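Local structure of LysM domain protein (Mycobacterium smegmatis, 4OIT) at the alpha-D-mannopyranose site and the interface of chains A and B. The protein binds mannose as a lectin of the beta-prism II fold and forms a domain-swapped dimer. Coordinates in Å, arbitrary orientation; residue numbers count along the deposited sequence, not the author numbering. Chains: chain A/B, LysM domain protein.

Contact 1: the alpha-D-mannopyranose site. Residues chain A 29, 31, 33, 35, 37, 42, 45, 49. With MAN (alpha-D-mannopyranose), chain C.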
# COMPACT_ATOMS: atom_id res chain seq x y z
N GLN A 29 -17.11 1.32 -3.55
CA GLN A 29 -17.54 2.67 -3.23
C GLN A 29 -16.41 3.52 -2.64
O GLN A 29 -15.38 3.00 -2.21
CB GLN A 29 -18.72 2.62 -2.25
CG GLN A 29 -19.86 1.72 -2.70
CD GLN A 29 -21.09 1.80 -1.82
OE1 GLN A 29 -22.21 1.75 -2.32
NE2 GLN A 29 -20.90 1.93 -0.50
N ASP A 31 -16.59 5.21 0.12
CA ASP A 31 -16.52 4.97 1.57
C ASP A 31 -15.67 3.74 1.93
O ASP A 31 -15.44 3.46 3.10
CB ASP A 31 -17.92 4.85 2.17
CG ASP A 31 -18.63 3.54 1.80
OD1 ASP A 31 -18.10 2.75 1.00
OD2 ASP A 31 -19.73 3.31 2.33
N ASN A 33 -16.34 0.49 0.96
CA ASN A 33 -17.09 -0.76 0.93
C ASN A 33 -17.31 -1.29 -0.49
O ASN A 33 -17.67 -0.54 -1.39
CB ASN A 33 -18.44 -0.56 1.62
CG ASN A 33 -18.98 -1.85 2.25
OD1 ASN A 33 -18.33 -2.89 2.23
ND2 ASN A 33 -20.18 -1.76 2.82
N VAL A 35 -19.80 -3.34 -2.41
CA VAL A 35 -21.20 -3.66 -2.17
C VAL A 35 -21.85 -4.28 -3.39
O VAL A 35 -21.60 -3.87 -4.53
CB VAL A 35 -22.02 -2.41 -1.78
CG1 VAL A 35 -23.42 -2.80 -1.32
CG2 VAL A 35 -21.31 -1.63 -0.68
N TYR A 37 -25.41 -4.47 -4.89
CA TYR A 37 -26.78 -3.95 -4.90
C TYR A 37 -27.67 -4.80 -5.79
O TYR A 37 -27.40 -4.94 -6.99
CB TYR A 37 -26.81 -2.50 -5.37
CG TYR A 37 -26.18 -1.55 -4.39
CD1 TYR A 37 -26.88 -1.12 -3.27
CD2 TYR A 37 -24.89 -1.09 -4.57
CE1 TYR A 37 -26.31 -0.25 -2.36
CE2 TYR A 37 -24.31 -0.22 -3.67
CZ TYR A 37 -25.02 0.20 -2.57
OH TYR A 37 -24.45 1.06 -1.67
N ALA A 42 -29.12 -3.23 -0.82
CA ALA A 42 -27.81 -3.84 -0.74
C ALA A 42 -27.96 -5.20 -0.06
O ALA A 42 -28.41 -5.28 1.08
CB ALA A 42 -26.86 -2.96 0.06
N SER A 45 -22.08 -6.98 1.47
CA SER A 45 -20.88 -6.17 1.32
C SER A 45 -19.70 -6.80 2.06
O SER A 45 -19.86 -7.75 2.82
CB SER A 45 -21.12 -4.74 1.79
OG SER A 45 -20.99 -4.62 3.20
N ASN A 49 -16.52 -0.36 4.76
CA ASN A 49 -16.88 1.06 4.86
C ASN A 49 -16.08 1.73 5.98
O ASN A 49 -15.81 1.12 7.01
CB ASN A 49 -18.39 1.27 5.06
CG ASN A 49 -18.98 0.40 6.15
OD1 ASN A 49 -18.78 -0.81 6.17
ND2 ASN A 49 -19.73 1.02 7.06
C1 MAN C . -22.97 0.57 4.72
C2 MAN C . -22.75 1.66 3.66
C3 MAN C . -23.68 1.54 2.47
C4 MAN C . -23.75 0.10 1.98
C5 MAN C . -23.97 -0.88 3.13
C6 MAN C . -23.89 -2.32 2.65
O1 MAN C . -24.17 0.76 5.45
O2 MAN C . -21.43 1.55 3.18
O3 MAN C . -23.18 2.33 1.41
O4 MAN C . -24.78 0.01 1.03
O5 MAN C . -22.98 -0.71 4.12
O6 MAN C . -24.58 -3.15 3.55
O HOH W 1 -27.05 -4.40 3.52

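Contact 2: the interface of chains A and B. Residues chain A 74-79, 81, 84, 96; chain B 58-59, 61-65.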
# COMPACT_ATOMS: atom_id res chain seq x y z
N TRP A 74 4.79 9.67 7.89
CA TRP A 74 5.85 10.50 8.45
C TRP A 74 6.56 11.19 7.29
O TRP A 74 6.74 10.59 6.23
CB TRP A 74 6.84 9.65 9.24
CG TRP A 74 7.89 10.44 9.99
CD1 TRP A 74 7.87 10.77 11.31
CD2 TRP A 74 9.11 10.98 9.46
NE1 TRP A 74 9.00 11.48 11.64
CE2 TRP A 74 9.77 11.63 10.52
CE3 TRP A 74 9.70 10.98 8.18
CZ2 TRP A 74 11.00 12.27 10.35
CZ3 TRP A 74 10.92 11.63 8.02
CH2 TRP A 74 11.55 12.26 9.09
N HIS A 75 6.97 12.44 7.49
CA HIS A 75 7.67 13.19 6.45
C HIS A 75 8.45 14.39 6.98
O HIS A 75 8.23 14.86 8.09
CB HIS A 75 6.69 13.64 5.35
CG HIS A 75 5.60 14.54 5.82
ND1 HIS A 75 5.16 15.62 5.08
CD2 HIS A 75 4.85 14.54 6.95
CE1 HIS A 75 4.19 16.24 5.74
NE2 HIS A 75 3.99 15.60 6.88
N THR A 76 9.37 14.88 6.15
CA THR A 76 10.14 16.07 6.45
C THR A 76 9.33 17.34 6.19
O THR A 76 9.70 18.41 6.65
CB THR A 76 11.44 16.13 5.63
OG1 THR A 76 11.14 15.96 4.24
CG2 THR A 76 12.40 15.03 6.07
N ASP A 77 8.23 17.20 5.45
CA ASP A 77 7.32 18.31 5.14
C ASP A 77 8.03 19.36 4.28
O ASP A 77 7.93 20.56 4.54
CB ASP A 77 6.77 18.93 6.43
CG ASP A 77 5.49 19.73 6.21
OD1 ASP A 77 4.84 19.57 5.15
OD2 ASP A 77 5.13 20.51 7.11
N THR A 78 8.72 18.89 3.25
CA THR A 78 9.57 19.75 2.41
C THR A 78 9.23 19.65 0.92
O THR A 78 10.09 19.85 0.07
CB THR A 78 11.06 19.40 2.62
OG1 THR A 78 11.26 18.00 2.38
CG2 THR A 78 11.49 19.74 4.03
N LYS A 79 7.96 19.36 0.61
CA LYS A 79 7.50 19.34 -0.78
C LYS A 79 7.68 20.72 -1.39
O LYS A 79 7.35 21.73 -0.77
CB LYS A 79 6.04 18.91 -0.86
CG LYS A 79 5.52 18.69 -2.28
CD LYS A 79 4.05 18.30 -2.27
CE LYS A 79 3.61 17.65 -3.58
NZ LYS A 79 3.51 18.64 -4.69
N LYS A 81 10.80 21.65 -2.62
CA LYS A 81 12.26 21.78 -2.69
C LYS A 81 12.83 21.01 -3.87
O LYS A 81 12.28 19.99 -4.29
CB LYS A 81 12.89 21.30 -1.38
CG LYS A 81 12.54 22.15 -0.17
CD LYS A 81 13.14 23.55 -0.25
CE LYS A 81 12.80 24.39 0.97
NZ LYS A 81 11.37 24.80 1.01
N VAL A 84 16.80 17.38 -4.27
CA VAL A 84 17.07 16.99 -2.89
C VAL A 84 17.91 15.72 -2.78
O VAL A 84 17.83 14.83 -3.63
CB VAL A 84 15.78 16.84 -2.04
CG1 VAL A 84 15.00 18.15 -2.02
CG2 VAL A 84 14.91 15.69 -2.54
N LEU A 96 18.67 16.72 4.98
CA LEU A 96 18.04 16.75 3.66
C LEU A 96 18.49 18.04 2.98
O LEU A 96 18.05 19.13 3.35
CB LEU A 96 16.51 16.71 3.79
CG LEU A 96 15.67 15.99 2.73
CD1 LEU A 96 14.39 16.78 2.44
CD2 LEU A 96 16.41 15.72 1.43
N VAL B 58 13.01 9.35 -0.74
CA VAL B 58 13.33 10.75 -0.98
C VAL B 58 12.73 11.07 -2.34
O VAL B 58 13.26 10.65 -3.37
CB VAL B 58 14.85 10.99 -1.00
CG1 VAL B 58 15.17 12.47 -1.19
CG2 VAL B 58 15.50 10.47 0.28
N GLN B 59 11.63 11.81 -2.35
CA GLN B 59 10.85 12.03 -3.57
C GLN B 59 11.41 13.15 -4.45
O GLN B 59 12.14 14.03 -3.98
CB GLN B 59 9.40 12.36 -3.22
CG GLN B 59 8.68 11.26 -2.44
CD GLN B 59 7.22 11.58 -2.11
OE1 GLN B 59 6.48 10.71 -1.68
NE2 GLN B 59 6.81 12.83 -2.32
N ASP B 61 9.67 15.47 -5.68
CA ASP B 61 8.99 16.71 -5.25
C ASP B 61 9.65 17.37 -4.03
O ASP B 61 9.18 18.40 -3.56
CB ASP B 61 7.49 16.47 -5.01
CG ASP B 61 7.20 15.63 -3.77
OD1 ASP B 61 8.12 15.34 -2.98
OD2 ASP B 61 6.02 15.24 -3.59
N GLY B 62 10.73 16.76 -3.52
CA GLY B 62 11.53 17.35 -2.44
C GLY B 62 11.18 16.85 -1.04
O GLY B 62 11.81 17.26 -0.07
N ASN B 63 10.19 15.97 -0.95
CA ASN B 63 9.68 15.50 0.33
C ASN B 63 10.20 14.10 0.64
O ASN B 63 10.11 13.21 -0.20
CB ASN B 63 8.15 15.49 0.30
CG ASN B 63 7.52 15.54 1.68
OD1 ASN B 63 8.19 15.73 2.70
ND2 ASN B 63 6.20 15.38 1.72
N PHE B 64 10.77 13.93 1.83
CA PHE B 64 11.20 12.61 2.30
C PHE B 64 10.07 12.02 3.14
O PHE B 64 9.62 12.63 4.10
CB PHE B 64 12.50 12.72 3.10
CG PHE B 64 12.96 11.42 3.72
CD1 PHE B 64 13.01 10.25 2.97
CD2 PHE B 64 13.37 11.38 5.04
CE1 PHE B 64 13.44 9.07 3.53
CE2 PHE B 64 13.81 10.19 5.61
CZ PHE B 64 13.84 9.04 4.86
N VAL B 65 9.61 10.82 2.76
CA VAL B 65 8.35 10.28 3.24
C VAL B 65 8.42 8.78 3.52
O VAL B 65 8.88 8.01 2.69
CB VAL B 65 7.23 10.50 2.20
CG1 VAL B 65 5.91 9.93 2.68
CG2 VAL B 65 7.08 11.97 1.86

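Contact 1: the alpha-D-mannopyranose site
The mannose lies in a pocket lined by A:Gln29, A:Asp31, A:Asn33, A:Val35 and A:Tyr37, the QxDxNxVxY motif of this lectin family. A:Gln29 and A:Tyr37 meet tip to tip. The phenol OH reaches OE1 of the amide at the ring's edge, in the carbonyl plane and on a lone pair, which fixes the amide's flip. NE2 then points in its own plane at the sugar, donating to the 3-hydroxyl O3 of MAN at 3.0 Å in a nearly straight bond (173° at H). The same OH accepts from the 4-hydroxyl O4 of MAN at 2.9 Å.

A:Asp31 comes in beyond the amide, with CG in the crowded position between backbone N and carbonyl carbon (chi1 72°), and divides its work. OD2 takes the axial 2-hydroxyl O2 of MAN on its syn lone pair at 2.6 Å. OD1 is held from above the carboxylate plane by A:Gln29 NE2 at 3.3 Å and by A:Asn33 N at 2.9 Å. This pair of donors probably stabilises the negative charge. A:Val35 lays CG1 over one face of the A:Tyr37 ring, toward its rim, and turns CG2 to C4 of MAN, 4.0 Å away. A:Ser45 CB and A:Ala42 CB pack against C6, and a water links O6 to A:Ala42 O. The site spans the loop after strand 24-28 and strands 34-38 and 41-45 of the beta-prism.

Contact 2: the interface of chains A and B
Backbone pairing sets the register. The end of strand 72-75 of chain A meets strand 64-68 of chain B in an antiparallel bridge, A:His75 with B:Val65. Just beyond it, A:Thr76 N donates to B:Phe64 O at 3.1 Å, in the carbonyl plane.

Hydroxyls carry the pairing into the loops. A:Thr76 and A:Thr78 both hold OG1 in the crowded position between backbone N and carbonyl carbon (chi1 53° and 54°), which lets the two OG1 atoms hydrogen-bond to each other at 2.8 Å. From there A:Thr76 OG1 accepts B:Phe64 N at 3.2 Å, and A:Thr78 OG1 donates to B:Gly62 O at 2.6 Å, arriving somewhat above the carbonyl plane. B:Asn63, its CG anti to the backbone N, pushes its amide under the turn: OD1 takes A:Thr78 N at 3.3 Å from well above the carbonyl plane (67° out of it), with weaker approaches from A:Asp77 N and A:Thr76 OG1. Its amide and the A:His75 ring cross obliquely.

Apolar packing closes both flanks. A:Thr76 CG2 meets the edge of the B:Phe64 ring in plane, and A:Trp74 brings CZ3 obliquely to CD2 of that ring, 3.9 Å away. On the other flank A:Val84 and B:Val58 slide past each other in opposite directions, tightly packed at 3.5 Å from CG2 to CG1, while A:Val84 CG1 rests on B:Gly62 CA.

Charge adds a looser element. A:Lys79 lies across B:Asp61 at about a right angle, its carbon chain on the carboxylate; NZ stays 4.4 Å from OD2, so any attraction acts without direct contact. This patch joins later strands of chain A to strands of chain B within one lobe, and its twin does the same with the chains exchanged in the other lobe, as expected of the domain-swapped dimer.

The C-alpha centres of contact 1 and contact 2 lie about 35 Å apart, and no residue is common to both. Chain A nevertheless supplies the sugar site of contact 1 from its first half and one side of contact 2 from strand 72-75 onward, so it reaches from one end of the dimer to the other. On the other side of contact 2, B:Gln59, B:Asp61, B:Asn63 and B:Val65 repeat the motif of contact 1 and belong to a pocket that binds beta-D-mannopyranose. Contact 2 may therefore help to hold a second sugar site in shape, coupling assembly to multivalent mannose binding.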